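Local structure of ABC transporter, substrate-binding protein (Streptococcus pneumoniae, 5G5Y) at residues 41-45 and 46-50; 218-221 and 222-225; 372-375 and 376-380; 467-470 and 471-474. The protein binds kestose, nystose and longer fructooligosaccharides, but not sucrose, as the solute-binding subunit of the FusABC-MsmK importer of the pneumococcus. All coordinates share one frame; numbering follows the deposited sequence.

Interaction 1 (41-45 and 46-50); sequences YQSDF and AEKRN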
loop_
_atom_site.group_PDB
_atom_site.type_symbol
_atom_site.label_atom_id
_atom_site.label_comp_id
_atom_site.label_asym_id
_atom_site.label_seq_id
_atom_site.Cartn_x
_atom_site.Cartn_y
_atom_site.Cartn_z
ATOM N N TYR A 41 -12.286 -10.295 18.426
ATOM C CA TYR A 41 -11.415 -11.391 17.990
ATOM C C TYR A 41 -10.017 -10.891 17.703
ATOM O O TYR A 41 -9.809 -10.057 16.819
ATOM C CB TYR A 41 -12.013 -12.095 16.793
ATOM C CG TYR A 41 -13.353 -12.723 17.047
ATOM C CD1 TYR A 41 -13.604 -13.506 18.196
ATOM C CD2 TYR A 41 -14.380 -12.601 16.108
ATOM C CE1 TYR A 41 -14.838 -14.094 18.399
ATOM C CE2 TYR A 41 -15.617 -13.171 16.289
ATOM C CZ TYR A 41 -15.853 -13.945 17.429
ATOM O OH TYR A 41 -17.112 -14.521 17.581
ATOM N N GLN A 42 -9.054 -11.390 18.469
ATOM C CA GLN A 42 -7.703 -10.892 18.436
ATOM C C GLN A 42 -6.755 -11.780 17.647
ATOM O O GLN A 42 -5.593 -11.456 17.520
ATOM C CB GLN A 42 -7.217 -10.664 19.864
ATOM C CG GLN A 42 -8.034 -9.560 20.524
ATOM C CD GLN A 42 -7.503 -9.101 21.846
ATOM O OE1 GLN A 42 -7.570 -9.849 22.801
ATOM N NE2 GLN A 42 -7.059 -7.856 21.940
ATOM N N SER A 43 -7.260 -12.883 17.110
ATOM C CA SER A 43 -6.484 -13.754 16.237
ATOM C C SER A 43 -7.509 -14.506 15.415
ATOM O O SER A 43 -8.651 -14.680 15.856
ATOM C CB SER A 43 -5.626 -14.730 17.071
ATOM O OG SER A 43 -6.456 -15.732 17.676
ATOM N N ASP A 44 -7.128 -14.910 14.216
ATOM C CA ASP A 44 -8.000 -15.651 13.305
ATOM C C ASP A 44 -9.330 -14.928 13.116
ATOM O O ASP A 44 -10.375 -15.555 13.055
ATOM C CB ASP A 44 -8.252 -17.088 13.848
ATOM C CG ASP A 44 -7.993 -18.185 12.817
ATOM O OD1 ASP A 44 -7.397 -17.933 11.741
ATOM O OD2 ASP A 44 -8.390 -19.345 13.093
ATOM N N PHE A 45 -9.304 -13.602 13.007
ATOM C CA PHE A 45 -10.566 -12.846 12.912
ATOM C C PHE A 45 -11.479 -13.353 11.788
ATOM O O PHE A 45 -12.681 -13.580 11.987
ATOM C CB PHE A 45 -10.272 -11.351 12.713
ATOM C CG PHE A 45 -11.501 -10.559 12.434
ATOM C CD1 PHE A 45 -12.290 -10.113 13.473
ATOM C CD2 PHE A 45 -11.876 -10.285 11.122
ATOM C CE1 PHE A 45 -13.442 -9.419 13.220
ATOM C CE2 PHE A 45 -13.022 -9.545 10.855
ATOM C CZ PHE A 45 -13.817 -9.140 11.912
ATOM N N ALA A 46 -10.911 -13.535 10.605
ATOM C CA ALA A 46 -11.715 -13.889 9.424
ATOM C C ALA A 46 -12.454 -15.209 9.616
ATOM O O ALA A 46 -13.636 -15.318 9.286
ATOM C CB ALA A 46 -10.845 -13.950 8.167
ATOM N N GLU A 47 -11.762 -16.216 10.157
ATOM C CA GLU A 47 -12.423 -17.494 10.434
ATOM C C GLU A 47 -13.522 -17.399 11.504
ATOM O O GLU A 47 -14.605 -17.950 11.328
ATOM C CB GLU A 47 -11.440 -18.610 10.825
ATOM C CG GLU A 47 -12.103 -19.992 10.751
ATOM C CD GLU A 47 -12.973 -20.148 9.487
ATOM O OE1 GLU A 47 -12.374 -20.047 8.386
ATOM O OE2 GLU A 47 -14.235 -20.296 9.574
ATOM N N LYS A 48 -13.229 -16.684 12.585
ATOM C CA LYS A 48 -14.184 -16.522 13.668
ATOM C C LYS A 48 -15.416 -15.743 13.200
ATOM O O LYS A 48 -16.544 -16.126 13.485
ATOM C CB LYS A 48 -13.496 -15.899 14.872
ATOM C CG LYS A 48 -12.489 -16.870 15.522
ATOM C CD LYS A 48 -11.672 -16.214 16.610
ATOM C CE LYS A 48 -10.715 -17.197 17.293
ATOM N NZ LYS A 48 -9.763 -16.428 18.138
ATOM N N ARG A 49 -15.190 -14.679 12.418
ATOM C CA ARG A 49 -16.279 -13.938 11.773
ATOM C C ARG A 49 -17.117 -14.821 10.862
ATOM O O ARG A 49 -18.340 -14.834 10.969
ATOM C CB ARG A 49 -15.714 -12.741 10.998
ATOM C CG ARG A 49 -16.777 -11.952 10.246
ATOM C CD ARG A 49 -16.221 -11.167 9.091
ATOM N NE ARG A 49 -15.622 -12.066 8.141
ATOM C CZ ARG A 49 -14.570 -11.820 7.375
ATOM N NH1 ARG A 49 -13.980 -10.641 7.381
ATOM N NH2 ARG A 49 -14.122 -12.780 6.567
ATOM N N ASN A 50 -16.470 -15.604 9.993
ATOM C CA ASN A 50 -17.207 -16.490 9.073
ATOM C C ASN A 50 -18.063 -17.562 9.789
ATOM O O ASN A 50 -19.188 -17.859 9.345
ATOM C CB ASN A 50 -16.249 -17.137 8.048
ATOM C CG ASN A 50 -15.622 -16.127 7.090
ATOM O OD1 ASN A 50 -16.081 -14.976 6.948
ATOM N ND2 ASN A 50 -14.529 -16.533 6.466
HETATM O O HOH W 1 -16.719 -17.543 15.937
HETATM O O HOH W 2 -8.613 -16.160 10.002
#
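K48 lays its side chain against the Y41 ring and ends at the carbonyl of S43, so one lysine ties the last residue of strand 34-41 to the turn that leads into helix 45-55. Its CB sits over the middle of the ring, 3.7 Å from the Y41 centroid and only 12° off the ring normal, a CH-pi contact made square on the face. From there the chain runs out extended across the ring, with K48 CD 3.7 Å from Y41 CD1, and places K48 NZ 3.1 Å from S43 O. The ammonium comes in from above the carbonyl plane rather than on a lone pair.

One position further on, R49 passes slantwise by F45, its guanidinium plane standing nearly upright (86°) to the ring plane. F45 CE2 lies 3.8 Å from R49 NH1, while R49 CB sits above the ring toward its rim. Bent at chi3 (61°), the arginine turns NE and NH2 onto N50 OD1, both from the same face of that amide, and its NH1 forms a salt bridge with D65. The Y41 hydroxyl is bonded to D52.

The first helical bonds follow, K48 N to D44 O at 3.1 Å and R49 N to F45 O at 2.8 Å. D44 occupies the N-cap position without a side-chain capping bond. This is a beta-to-alpha connection, strand 34-41 turning into helix 45-55 beside strand 3-10.

Interaction 2 (218-221 and 222-225); sequences VDFT and ADND. With CA (calcium ion), chain D.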
loop_
_atom_site.group_PDB
_atom_site.type_symbol
_atom_site.label_atom_id
_atom_site.label_comp_id
_atom_site.label_asym_id
_atom_site.label_seq_id
_atom_site.Cartn_x
_atom_site.Cartn_y
_atom_site.Cartn_z
ATOM N N VAL A 218 -5.514 1.618 -20.725
ATOM C CA VAL A 218 -4.806 0.814 -19.738
ATOM C C VAL A 218 -3.714 0.072 -20.529
ATOM O O VAL A 218 -3.939 -0.320 -21.668
ATOM C CB VAL A 218 -5.733 -0.154 -18.965
ATOM C CG1 VAL A 218 -6.863 0.589 -18.259
ATOM C CG2 VAL A 218 -6.328 -1.224 -19.862
ATOM N N ASP A 219 -2.539 -0.067 -19.955
ATOM C CA ASP A 219 -1.409 -0.757 -20.617
ATOM C C ASP A 219 -0.827 -1.843 -19.727
ATOM O O ASP A 219 -0.437 -1.590 -18.573
ATOM C CB ASP A 219 -0.352 0.299 -20.994
ATOM C CG ASP A 219 0.849 -0.270 -21.777
ATOM O OD1 ASP A 219 0.734 -1.320 -22.426
ATOM O OD2 ASP A 219 1.918 0.372 -21.765
ATOM N N PHE A 220 -0.795 -3.076 -20.241
ATOM C CA PHE A 220 -0.136 -4.188 -19.544
ATOM C C PHE A 220 1.359 -4.037 -19.753
ATOM O O PHE A 220 1.820 -3.978 -20.887
ATOM C CB PHE A 220 -0.633 -5.531 -20.049
ATOM C CG PHE A 220 -0.165 -6.692 -19.241
ATOM C CD1 PHE A 220 -0.727 -6.951 -18.018
ATOM C CD2 PHE A 220 0.822 -7.551 -19.741
ATOM C CE1 PHE A 220 -0.328 -8.054 -17.280
ATOM C CE2 PHE A 220 1.241 -8.646 -18.986
ATOM C CZ PHE A 220 0.648 -8.881 -17.766
ATOM N N THR A 221 2.117 -3.885 -18.683
ATOM C CA THR A 221 3.508 -3.505 -18.827
ATOM C C THR A 221 4.414 -4.663 -19.232
ATOM O O THR A 221 5.460 -4.456 -19.826
ATOM C CB THR A 221 4.035 -2.906 -17.527
ATOM O OG1 THR A 221 3.799 -3.835 -16.481
ATOM C CG2 THR A 221 3.337 -1.585 -17.214
ATOM N N ALA A 222 4.018 -5.884 -18.912
ATOM C CA ALA A 222 4.910 -6.999 -19.083
ATOM C C ALA A 222 4.883 -7.689 -20.467
ATOM O O ALA A 222 5.513 -8.724 -20.626
ATOM C CB ALA A 222 4.685 -7.987 -17.961
ATOM N N ASP A 223 4.207 -7.114 -21.459
ATOM C CA ASP A 223 4.382 -7.521 -22.876
ATOM C C ASP A 223 4.910 -6.383 -23.773
ATOM O O ASP A 223 4.811 -6.481 -24.979
ATOM C CB ASP A 223 3.068 -8.076 -23.429
ATOM C CG ASP A 223 1.990 -7.003 -23.593
ATOM O OD1 ASP A 223 2.193 -5.863 -23.067
ATOM O OD2 ASP A 223 0.967 -7.322 -24.246
ATOM N N ASN A 224 5.462 -5.315 -23.176
ATOM C CA ASN A 224 5.967 -4.163 -23.931
ATOM C C ASN A 224 7.438 -4.419 -24.340
ATOM O O ASN A 224 8.200 -5.002 -23.576
ATOM C CB ASN A 224 5.949 -2.904 -23.052
ATOM C CG ASN A 224 4.549 -2.391 -22.778
ATOM O OD1 ASN A 224 3.577 -2.686 -23.523
ATOM N ND2 ASN A 224 4.429 -1.571 -21.753
ATOM N N ASP A 225 7.829 -3.942 -25.512
ATOM C CA ASP A 225 9.254 -3.942 -25.897
ATOM C C ASP A 225 10.127 -3.299 -24.816
ATOM O O ASP A 225 11.264 -3.712 -24.617
ATOM C CB ASP A 225 9.450 -3.201 -27.205
ATOM C CG ASP A 225 8.822 -3.927 -28.392
ATOM O OD1 ASP A 225 8.368 -5.093 -28.241
ATOM O OD2 ASP A 225 8.817 -3.321 -29.482
HETATM CA CA CA D . 1.456 -3.511 -23.191
HETATM O O HOH W 3 2.597 0.213 -24.521
HETATM O O HOH W 4 -1.104 -3.847 -23.073
HETATM O O HOH W 5 6.723 -1.690 -19.866
HETATM O O HOH W 6 1.127 -1.961 -24.893
HETATM O O HOH W 7 1.105 -4.037 -25.591
#
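D219 and N224 reach toward each other from opposite ends of the turn and close on one calcium ion. D219 OD1 binds the metal at 2.4 Å and N224 OD1 at 2.3 Å. Beside these bonds N224 ND2 donates to D219 OD2 over 3.2 Å, on the syn side of the carboxylate but 34° out of its plane. Each group therefore gives one atom to the metal and the other to its neighbour, which fixes the rotation of both. F220 O and D223 OD1 complete the protein ligands. They lie 2.9 Å apart because both bind the same ion. D223 reaches it by placing CG between its own backbone N and carbonyl carbon (chi1 69°), which folds the carboxylate back over the turn.

The packed side is largely apolar. F220 CE2 lies 3.7 Å from A222 CB, and the ring goes on to touch L470, L475 and M442 of the C-terminal helices. T221 OG1 is bonded to D205, and T221 O receives a weak bond from N224 N.

Water makes up the other side. Three waters fill the remaining positions on the calcium; one of them also accepts from F220 N. A further water bridges D219 OD2 and N224 OD1, and another accepts from N224 ND2 and may also donate to T221 O. With two carboxylates, one amide and one carbonyl among seven oxygen ligands, the hard oxygen shell suits calcium, and the ion probably offsets the repulsion between D219 and D223, whose OD1 atoms stand 4.8 Å apart.

Interaction 3 (372-375 and 376-380); sequences AELR and QKTEV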
loop_
_atom_site.group_PDB
_atom_site.type_symbol
_atom_site.label_atom_id
_atom_site.label_comp_id
_atom_site.label_asym_id
_atom_site.label_seq_id
_atom_site.Cartn_x
_atom_site.Cartn_y
_atom_site.Cartn_z
ATOM N N ALA A 372 7.308 0.192 19.275
ATOM C CA ALA A 372 6.909 -1.098 18.733
ATOM C C ALA A 372 5.412 -1.442 18.946
ATOM O O ALA A 372 4.820 -2.156 18.140
ATOM C CB ALA A 372 7.799 -2.196 19.316
ATOM N N GLU A 373 4.816 -0.949 20.027
ATOM C CA GLU A 373 3.558 -1.500 20.536
ATOM C C GLU A 373 2.443 -0.512 20.849
ATOM O O GLU A 373 1.282 -0.936 20.987
ATOM C CB GLU A 373 3.847 -2.247 21.842
ATOM C CG GLU A 373 4.961 -3.277 21.739
ATOM C CD GLU A 373 5.109 -4.127 22.989
ATOM O OE1 GLU A 373 4.475 -3.833 24.043
ATOM O OE2 GLU A 373 5.875 -5.106 22.900
ATOM N N LEU A 374 2.776 0.760 21.032
ATOM C CA LEU A 374 1.814 1.679 21.607
ATOM C C LEU A 374 0.635 1.923 20.641
ATOM O O LEU A 374 -0.522 2.033 21.078
ATOM C CB LEU A 374 2.468 2.973 22.007
ATOM C CG LEU A 374 1.527 4.012 22.625
ATOM C CD1 LEU A 374 0.910 3.459 23.905
ATOM C CD2 LEU A 374 2.307 5.289 22.860
ATOM N N ARG A 375 0.915 1.946 19.335
ATOM C CA ARG A 375 -0.161 2.166 18.357
ATOM C C ARG A 375 -1.177 1.005 18.447
ATOM O O ARG A 375 -2.393 1.221 18.567
ATOM C CB ARG A 375 0.375 2.294 16.948
ATOM C CG ARG A 375 -0.745 2.484 15.942
ATOM C CD ARG A 375 -0.265 2.442 14.499
ATOM N NE ARG A 375 -1.402 2.664 13.588
ATOM C CZ ARG A 375 -1.306 2.748 12.255
ATOM N NH1 ARG A 375 -0.131 2.641 11.657
ATOM N NH2 ARG A 375 -2.388 2.959 11.511
ATOM N N GLN A 376 -0.666 -0.217 18.424
ATOM C CA GLN A 376 -1.513 -1.414 18.525
ATOM C C GLN A 376 -2.332 -1.470 19.800
ATOM O O GLN A 376 -3.427 -2.000 19.786
ATOM C CB GLN A 376 -0.684 -2.685 18.448
ATOM C CG GLN A 376 -0.222 -3.105 17.090
ATOM C CD GLN A 376 0.857 -4.148 17.272
ATOM O OE1 GLN A 376 0.547 -5.301 17.585
ATOM N NE2 GLN A 376 2.135 -3.726 17.211
ATOM N N LYS A 377 -1.774 -0.959 20.900
ATOM C CA LYS A 377 -2.467 -0.932 22.175
ATOM C C LYS A 377 -3.565 0.110 22.285
ATOM O O LYS A 377 -4.474 -0.066 23.103
ATOM C CB LYS A 377 -1.479 -0.725 23.336
ATOM C CG LYS A 377 -0.489 -1.850 23.551
ATOM C CD LYS A 377 0.413 -1.454 24.727
ATOM C CE LYS A 377 1.544 -2.414 24.995
ATOM N NZ LYS A 377 2.502 -1.798 25.957
ATOM N N THR A 378 -3.494 1.180 21.471
ATOM C CA THR A 378 -4.308 2.396 21.675
ATOM C C THR A 378 -5.190 2.823 20.491
ATOM O O THR A 378 -6.167 3.532 20.708
ATOM C CB THR A 378 -3.430 3.589 22.145
ATOM O OG1 THR A 378 -2.475 3.986 21.145
ATOM C CG2 THR A 378 -2.664 3.205 23.463
ATOM N N GLU A 379 -4.821 2.440 19.267
ATOM C CA GLU A 379 -5.642 2.681 18.080
ATOM C C GLU A 379 -6.917 1.839 18.137
ATOM O O GLU A 379 -7.009 0.851 18.882
ATOM C CB GLU A 379 -4.879 2.301 16.779
ATOM C CG GLU A 379 -4.810 0.793 16.544
ATOM C CD GLU A 379 -3.819 0.359 15.454
ATOM O OE1 GLU A 379 -3.620 1.103 14.475
ATOM O OE2 GLU A 379 -3.225 -0.740 15.581
ATOM N N VAL A 380 -7.897 2.182 17.310
ATOM C CA VAL A 380 -9.074 1.344 17.189
ATOM C C VAL A 380 -9.368 0.827 15.796
ATOM O O VAL A 380 -10.181 -0.094 15.663
ATOM C CB VAL A 380 -10.353 2.024 17.774
ATOM C CG1 VAL A 380 -10.082 2.628 19.171
ATOM C CG2 VAL A 380 -10.853 3.093 16.888
HETATM O O HOH W 8 2.080 -0.963 17.558
#
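R375 and E379, both substrate-binding residues, face each other across the C-terminal turn of helix 370-378, four residues apart. The arginine chain is fully stretched from CG to NE. E379 instead sets CG between its backbone N and carbonyl carbon (chi1 76°), which folds the glutamate back over the R375 carbonyl, E379 CG lying 3.2 Å from R375 O. The result is a salt bridge of R375 NE to E379 OE1 at 2.9 Å. As a hydrogen bond it is weak, with an N-H...O angle of 124° and the two flat groups 54° apart. R375 NH2 is held by N339 O, and its side chain lies close to W340 and E123 of the same sugar site.

On another side of the helix E373 and K377 cross with extended chains in a longer, weak salt bridge, E373 OE1 to K377 NZ 3.4 Å. L374 CD1 packs on T378 CG2 at 3.6 Å. A water links A372 O with Q376 N and NE2, while Q376 OE1 goes to S12.

The helix end closes on two carbonyls. R375 O accepts from both T378 N and E379 N, and T378 OG1 donates to L374 O at 2.8 Å from above the carbonyl plane.

Interaction 4 (467-470 and 471-474); sequences KKEL and EKYG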
loop_
_atom_site.group_PDB
_atom_site.type_symbol
_atom_site.label_atom_id
_atom_site.label_comp_id
_atom_site.label_asym_id
_atom_site.label_seq_id
_atom_site.Cartn_x
_atom_site.Cartn_y
_atom_site.Cartn_z
ATOM N N LYS A 467 4.617 -13.929 -25.203
ATOM C CA LYS A 467 3.428 -13.108 -25.417
ATOM C C LYS A 467 2.227 -13.950 -25.872
ATOM O O LYS A 467 1.121 -13.738 -25.391
ATOM C CB LYS A 467 3.699 -11.989 -26.413
ATOM C CG LYS A 467 4.650 -10.944 -25.863
ATOM C CD LYS A 467 4.725 -9.705 -26.750
ATOM C CE LYS A 467 5.333 -9.973 -28.122
ATOM N NZ LYS A 467 5.232 -8.727 -28.921
ATOM N N LYS A 468 2.463 -14.953 -26.715
ATOM C CA LYS A 468 1.401 -15.887 -27.093
ATOM C C LYS A 468 0.830 -16.664 -25.896
ATOM O O LYS A 468 -0.376 -16.926 -25.818
ATOM C CB LYS A 468 1.919 -16.901 -28.142
ATOM C CG LYS A 468 2.244 -16.292 -29.494
ATOM C CD LYS A 468 2.686 -17.409 -30.448
ATOM C CE LYS A 468 3.309 -16.896 -31.737
ATOM N NZ LYS A 468 2.608 -15.687 -32.231
ATOM N N GLU A 469 1.709 -17.054 -24.982
ATOM C CA GLU A 469 1.319 -17.775 -23.781
ATOM C C GLU A 469 0.437 -16.875 -22.875
ATOM O O GLU A 469 -0.554 -17.319 -22.333
ATOM C CB GLU A 469 2.571 -18.234 -23.036
ATOM C CG GLU A 469 2.395 -19.477 -22.281
ATOM C CD GLU A 469 2.033 -20.685 -23.161
ATOM O OE1 GLU A 469 2.354 -20.792 -24.356
ATOM O OE2 GLU A 469 1.486 -21.568 -22.563
ATOM N N LEU A 470 0.798 -15.598 -22.773
ATOM C CA LEU A 470 -0.009 -14.644 -22.042
ATOM C C LEU A 470 -1.404 -14.519 -22.628
ATOM O O LEU A 470 -2.379 -14.415 -21.881
ATOM C CB LEU A 470 0.691 -13.266 -21.993
ATOM C CG LEU A 470 1.982 -13.146 -21.208
ATOM C CD1 LEU A 470 2.483 -11.706 -21.243
ATOM C CD2 LEU A 470 1.813 -13.597 -19.782
ATOM N N GLU A 471 -1.510 -14.540 -23.950
ATOM C CA GLU A 471 -2.827 -14.517 -24.596
ATOM C C GLU A 471 -3.583 -15.816 -24.365
ATOM O O GLU A 471 -4.777 -15.768 -24.125
ATOM C CB GLU A 471 -2.760 -14.192 -26.094
ATOM C CG GLU A 471 -4.125 -14.127 -26.784
ATOM C CD GLU A 471 -5.125 -13.199 -26.062
ATOM O OE1 GLU A 471 -4.683 -12.270 -25.317
ATOM O OE2 GLU A 471 -6.351 -13.379 -26.216
ATOM N N LYS A 472 -2.915 -16.964 -24.387
ATOM C CA LYS A 472 -3.600 -18.197 -23.997
ATOM C C LYS A 472 -4.173 -18.141 -22.583
ATOM O O LYS A 472 -5.209 -18.757 -22.313
ATOM C CB LYS A 472 -2.690 -19.407 -24.118
ATOM C CG LYS A 472 -2.341 -19.764 -25.555
ATOM C CD LYS A 472 -1.210 -20.772 -25.529
ATOM C CE LYS A 472 -0.580 -21.027 -26.873
ATOM N NZ LYS A 472 0.497 -22.037 -26.661
ATOM N N TYR A 473 -3.468 -17.453 -21.666
ATOM C CA TYR A 473 -3.973 -17.259 -20.320
ATOM C C TYR A 473 -5.055 -16.185 -20.203
ATOM O O TYR A 473 -5.620 -16.012 -19.113
ATOM C CB TYR A 473 -2.859 -16.904 -19.341
ATOM C CG TYR A 473 -1.920 -18.023 -18.977
ATOM C CD1 TYR A 473 -2.393 -19.282 -18.591
ATOM C CD2 TYR A 473 -0.559 -17.811 -18.978
ATOM C CE1 TYR A 473 -1.518 -20.284 -18.211
ATOM C CE2 TYR A 473 0.320 -18.795 -18.595
ATOM C CZ TYR A 473 -0.161 -20.035 -18.213
ATOM O OH TYR A 473 0.758 -20.985 -17.882
ATOM N N GLY A 474 -5.318 -15.449 -21.269
ATOM C CA GLY A 474 -6.453 -14.539 -21.309
ATOM C C GLY A 474 -6.108 -13.058 -21.194
ATOM O O GLY A 474 -6.961 -12.259 -20.778
HETATM O O HOH W 9 2.644 -21.877 -20.072
#
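K472 and E469 meet in a salt bridge near the C-terminal end of helix 459-472, which closes in a Schellman motif at G474. There phi turns positive (106°), a value that would press a side chain against the preceding carbonyl oxygen, so glycine fits naturally.

The backbone bonds carry the helix to its end. E471 N, K472 N and Y473 N donate in turn to K467 O, K468 O and E469 O, with K472 N to K468 O at 2.9 Å. G474 N then turns back to E471 O at 2.9 Å, and helix 475-492 starts immediately afterwards.

The charged contact lies on the outside. K472 runs out extended and crosses E469, whose chain bends at chi2 (62°) to bring the carboxylate round to it. The salt bridge, K472 NZ to E469 OE1 at 3.2 Å, uses the syn side of the carboxylate, with the ammonium 35° out of its plane. E471 turns to S476 in the next helix.

The apolar contact is made toward helix 429-455, where L470 packs on Y445 and I446. Separately, the aromatic Y473 lies against D441 of that same helix, a residue of a zinc site seen in the crystal. The Y473 ring slants past the backbone of the preceding turn, its CD2 3.4 Å from E469 O.

Water forms the last link: one molecule joins the E469 carboxylate to the tyrosine, 2.8 Å from E469 OE2 and 3.0 Å from Y473 OH.

In the fold
Interactions 2 and 4 belong together: their centres are about 13 Å apart, and F220 and D223 of the calcium turn pack on L470 and K467 of helix 459-472. Interaction 2 is the buried member, rich in metal-bound oxygens, whereas interaction 4 lies at the surface with a salt bridge and water. Interactions 1 and 3 lie far from that pair; interaction 3 and the calcium turn occupy opposite sides of the chain's centre, about 41 Å between centres. Interaction 1 opens a helix at the surface through a lysine laid on an aromatic face, and partly buried interaction 3 closes one with charged residues that bind substrate.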